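Local coordinates for protein SeqA (Vibrio cholerae, PDB 3SK7) that probably acts as a negative regulator of replication initiation, binding pairs of hemimethylated GATC sequences at the origin so that newly replicated origins do not fire again, at residues 20-23 with 24-27; 59-62 with 63-67. All blocks are in the same frame, centred on the assembly; numbering follows the deposited sequence.

Interaction 1: residues 20-23 with 24-27; sequences LKNA and IDRF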
loop_
_atom_site.group_PDB
_atom_site.type_symbol
_atom_site.label_atom_id
_atom_site.label_comp_id
_atom_site.label_asym_id
_atom_site.label_seq_id
_atom_site.Cartn_x
_atom_site.Cartn_y
_atom_site.Cartn_z
ATOM N N LEU A 20 14.430 -3.566 -5.161
ATOM C CA LEU A 20 13.263 -4.382 -5.480
ATOM C C LEU A 20 12.941 -4.328 -6.967
ATOM O O LEU A 20 12.592 -3.288 -7.488
ATOM C CB LEU A 20 12.056 -3.889 -4.679
ATOM C CG LEU A 20 12.171 -3.910 -3.156
ATOM C CD1 LEU A 20 10.929 -3.332 -2.527
ATOM C CD2 LEU A 20 12.468 -5.334 -2.640
ATOM N N LYS A 21 13.034 -5.458 -7.649
ATOM C CA LYS A 21 12.817 -5.486 -9.096
ATOM C C LYS A 21 11.381 -5.780 -9.505
ATOM O O LYS A 21 11.013 -5.643 -10.682
ATOM C CB LYS A 21 13.735 -6.520 -9.740
ATOM C CG LYS A 21 15.205 -6.252 -9.528
ATOM C CD LYS A 21 16.064 -7.162 -10.409
ATOM C CE LYS A 21 15.811 -8.654 -10.174
ATOM N NZ LYS A 21 16.050 -9.043 -8.757
ATOM N N ASN A 22 10.551 -6.148 -8.536
ATOM C CA ASN A 22 9.207 -6.580 -8.829
ATOM C C ASN A 22 8.156 -5.685 -8.185
ATOM O O ASN A 22 8.282 -5.257 -7.024
ATOM C CB ASN A 22 9.012 -8.027 -8.382
ATOM C CG ASN A 22 9.982 -8.980 -9.058
ATOM O OD1 ASN A 22 9.700 -9.494 -10.131
ATOM N ND2 ASN A 22 11.111 -9.225 -8.426
ATOM N N ALA A 23 7.101 -5.446 -8.947
ATOM C CA ALA A 23 6.030 -4.544 -8.518
ATOM C C ALA A 23 5.388 -4.945 -7.204
ATOM O O ALA A 23 5.094 -4.100 -6.366
ATOM C CB ALA A 23 4.965 -4.445 -9.580
ATOM N N ILE A 24 5.190 -6.238 -7.012
ATOM C CA ILE A 24 4.489 -6.699 -5.818
ATOM C C ILE A 24 5.237 -6.277 -4.538
ATOM O O ILE A 24 4.630 -5.874 -3.548
ATOM C CB ILE A 24 4.263 -8.208 -5.822
ATOM C CG1 ILE A 24 3.547 -8.652 -4.556
ATOM C CG2 ILE A 24 5.574 -8.971 -5.971
ATOM C CD1 ILE A 24 2.208 -8.086 -4.403
ATOM N N ASP A 25 6.564 -6.340 -4.578
ATOM C CA ASP A 25 7.352 -6.053 -3.401
ATOM C C ASP A 25 7.440 -4.556 -3.157
ATOM O O ASP A 25 7.433 -4.110 -2.017
ATOM C CB ASP A 25 8.738 -6.655 -3.521
ATOM C CG ASP A 25 8.692 -8.176 -3.603
ATOM O OD1 ASP A 25 7.996 -8.836 -2.773
ATOM O OD2 ASP A 25 9.328 -8.689 -4.517
ATOM N N ARG A 26 7.458 -3.773 -4.238
ATOM C CA ARG A 26 7.456 -2.355 -4.095
ATOM C C ARG A 26 6.100 -1.917 -3.521
ATOM O O ARG A 26 6.038 -1.093 -2.603
ATOM C CB ARG A 26 7.674 -1.697 -5.436
ATOM C CG ARG A 26 9.059 -1.954 -5.987
ATOM C CD ARG A 26 9.444 -0.982 -7.084
ATOM N NE ARG A 26 8.722 -1.243 -8.314
ATOM C CZ ARG A 26 9.169 -2.039 -9.283
ATOM N NH1 ARG A 26 10.316 -2.667 -9.143
ATOM N NH2 ARG A 26 8.468 -2.230 -10.391
ATOM N N PHE A 27 5.025 -2.485 -4.070
ATOM C CA PHE A 27 3.653 -2.268 -3.587
ATOM C C PHE A 27 3.578 -2.553 -2.090
ATOM O O PHE A 27 3.092 -1.742 -1.299
ATOM C CB PHE A 27 2.722 -3.165 -4.391
ATOM C CG PHE A 27 1.280 -3.175 -3.954
ATOM C CD1 PHE A 27 0.480 -2.066 -4.117
ATOM C CD2 PHE A 27 0.716 -4.321 -3.452
ATOM C CE1 PHE A 27 -0.865 -2.107 -3.796
ATOM C CE2 PHE A 27 -0.622 -4.355 -3.128
ATOM C CZ PHE A 27 -1.403 -3.244 -3.292
HETATM O O HOH W 1 9.114 -4.146 -12.539
HETATM O O HOH W 2 11.154 -7.428 -5.944
#
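L20 meets the start of helix 23-37 with both its side chain and its carbonyl. Its CD1 rests on the backbone of D25, 3.6 Å from D25 O, and its CB packs against CG of R26, while L20 O accepts a hydrogen bond from R26 NH1 at 2.9 Å. The oxygen lies in the guanidinium plane, although the donor sits above the plane of the L20 carbonyl and the bond is well bent, at 138°. A bend at chi3 (-72°) turns the arginine chain back over the loop. K21 adds a bridge: water 1 donates to K21 O and accepts from R26 NH2, which also forms a salt bridge with the C-terminal carboxylate of I116. The N22-A23 peptide lies under the rim of one guanidinium face, with N22 C 3.8 Å and A23 N 3.7 Å from its plane. Water 2 accepts from N22 ND2 and donates to D25 OD2 at 2.6 Å. The helical series starts at N22 O, which receives R26 N at 3.3 Å and, weakly, D25 N, and continues with F27 N to A23 O at 2.8 Å. This is a helix N-terminus with N22 at the N-cap position, its amide joined by water to D25 instead of capping directly.

Interaction 2: residues 59-62 with 63-67; sequences NEQT and LLASG
With CG anti to the backbone N (chi1 -179°) and the chain extended beyond it, E60 sets its CG 4.1 Å from L64 CD1, the two side chains crossing obliquely on the flank of helix 60-66. A side-chain N-cap opens this helix: N59, with chi1 at 69°, turns its amide toward T62, so that N59 OD1 accepts from T62 N at 3.0 Å, the donor standing above the plane of the amide carbonyl, and N59 ND2 donates to T62 OG1 at 2.9 Å. Two bonds thus fix the rotation of the asparagine amide over the first turn. Beyond the cap the backbone runs in helical bonds, L64 N to E60 O, A65 N to Q61 O and S66 N to T62 O, and E60 O takes a second, weak one from L63 N. A65 CB sits 3.4 Å from Q61 O. The buried L63 faces the protein, where its side chain touches W81, A57, P72 and I83. At the far end G67 leaves helical geometry, and L63 O is gripped by G67 N, by T70 OG1 and by S66 OG, which lies 2.6 Å from it.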
loop_
_atom_site.group_PDB
_atom_site.type_symbol
_atom_site.label_atom_id
_atom_site.label_comp_id
_atom_site.label_asym_id
_atom_site.label_seq_id
_atom_site.Cartn_x
_atom_site.Cartn_y
_atom_site.Cartn_z
ATOM N N ASN A 59 -7.472 -9.771 8.265
ATOM C CA ASN A 59 -7.259 -11.213 8.258
ATOM C C ASN A 59 -7.461 -11.809 6.860
ATOM O O ASN A 59 -8.146 -11.235 6.032
ATOM C CB ASN A 59 -8.181 -11.890 9.250
ATOM C CG ASN A 59 -9.641 -11.841 8.819
ATOM O OD1 ASN A 59 -10.139 -12.778 8.212
ATOM N ND2 ASN A 59 -10.309 -10.718 9.083
ATOM N N GLU A 60 -6.839 -12.956 6.600
ATOM C CA GLU A 60 -6.866 -13.585 5.287
ATOM C C GLU A 60 -8.272 -14.046 4.872
ATOM O O GLU A 60 -8.680 -13.920 3.712
ATOM C CB GLU A 60 -5.923 -14.789 5.308
ATOM C CG GLU A 60 -5.830 -15.525 4.005
ATOM C CD GLU A 60 -4.828 -16.662 4.028
ATOM O OE1 GLU A 60 -4.477 -17.167 5.126
ATOM O OE2 GLU A 60 -4.417 -17.056 2.932
ATOM N N GLN A 61 -9.006 -14.584 5.830
ATOM C CA GLN A 61 -10.266 -15.238 5.521
ATOM C C GLN A 61 -11.310 -14.279 4.981
ATOM O O GLN A 61 -12.068 -14.623 4.081
ATOM C CB GLN A 61 -10.820 -15.951 6.752
ATOM C CG GLN A 61 -12.110 -16.730 6.469
ATOM C CD GLN A 61 -11.945 -17.768 5.357
ATOM O OE1 GLN A 61 -11.144 -18.699 5.475
ATOM N NE2 GLN A 61 -12.700 -17.606 4.271
ATOM N N THR A 62 -11.358 -13.087 5.539
ATOM C CA THR A 62 -12.302 -12.079 5.066
ATOM C C THR A 62 -12.117 -11.832 3.565
ATOM O O THR A 62 -13.083 -11.664 2.792
ATOM C CB THR A 62 -12.131 -10.764 5.830
ATOM O OG1 THR A 62 -12.556 -10.935 7.188
ATOM C CG2 THR A 62 -12.935 -9.657 5.181
ATOM N N LEU A 63 -10.860 -11.823 3.141
ATOM C CA LEU A 63 -10.595 -11.569 1.750
ATOM C C LEU A 63 -10.903 -12.791 0.894
ATOM O O LEU A 63 -11.375 -12.660 -0.243
ATOM C CB LEU A 63 -9.146 -11.113 1.532
ATOM C CG LEU A 63 -8.789 -9.777 2.157
ATOM C CD1 LEU A 63 -7.302 -9.479 1.905
ATOM C CD2 LEU A 63 -9.672 -8.675 1.631
ATOM N N LEU A 64 -10.663 -13.987 1.432
ATOM C CA LEU A 64 -11.096 -15.194 0.730
ATOM C C LEU A 64 -12.629 -15.306 0.665
ATOM O O LEU A 64 -13.183 -15.835 -0.300
ATOM C CB LEU A 64 -10.498 -16.439 1.387
ATOM C CG LEU A 64 -8.987 -16.557 1.252
ATOM C CD1 LEU A 64 -8.499 -17.797 1.972
ATOM C CD2 LEU A 64 -8.574 -16.607 -0.163
ATOM N N ALA A 65 -13.320 -14.769 1.667
ATOM C CA ALA A 65 -14.783 -14.742 1.653
ATOM C C ALA A 65 -15.273 -13.795 0.574
ATOM O O ALA A 65 -16.313 -14.027 -0.026
ATOM C CB ALA A 65 -15.318 -14.300 2.993
ATOM N N SER A 66 -14.558 -12.696 0.345
ATOM C CA SER A 66 -14.894 -11.828 -0.794
ATOM C C SER A 66 -14.669 -12.477 -2.180
ATOM O O SER A 66 -15.395 -12.180 -3.121
ATOM C CB SER A 66 -14.182 -10.476 -0.702
ATOM O OG SER A 66 -12.815 -10.590 -1.038
ATOM N N GLY A 67 -13.682 -13.364 -2.296
ATOM C CA GLY A 67 -13.386 -14.063 -3.542
ATOM C C GLY A 67 -12.256 -15.079 -3.342
ATOM O O GLY A 67 -11.202 -14.769 -2.771
#

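Both interactions are local and lie within the range of the SeqA C-terminal domain, in series along the chain: residues 20-27 come first, and 59-67 follow after helices 23-37 and 39-47 and strand 56-57. Their centres are 23 Å apart and their nearest atoms about 10 Å, so they do not touch. Interaction 1 opens the long helix 23-37, which packs on helix 88-101 and is joined to the chain terminus at I116. Interaction 2 lies farther from the chain centre and packs against strands 56-57 and 81-82. Interaction 1 thus lies at the N-terminal end of a long helix in the helical body, whereas interaction 2 takes in a whole short helix, cap to exit, beside the small antiparallel sheet.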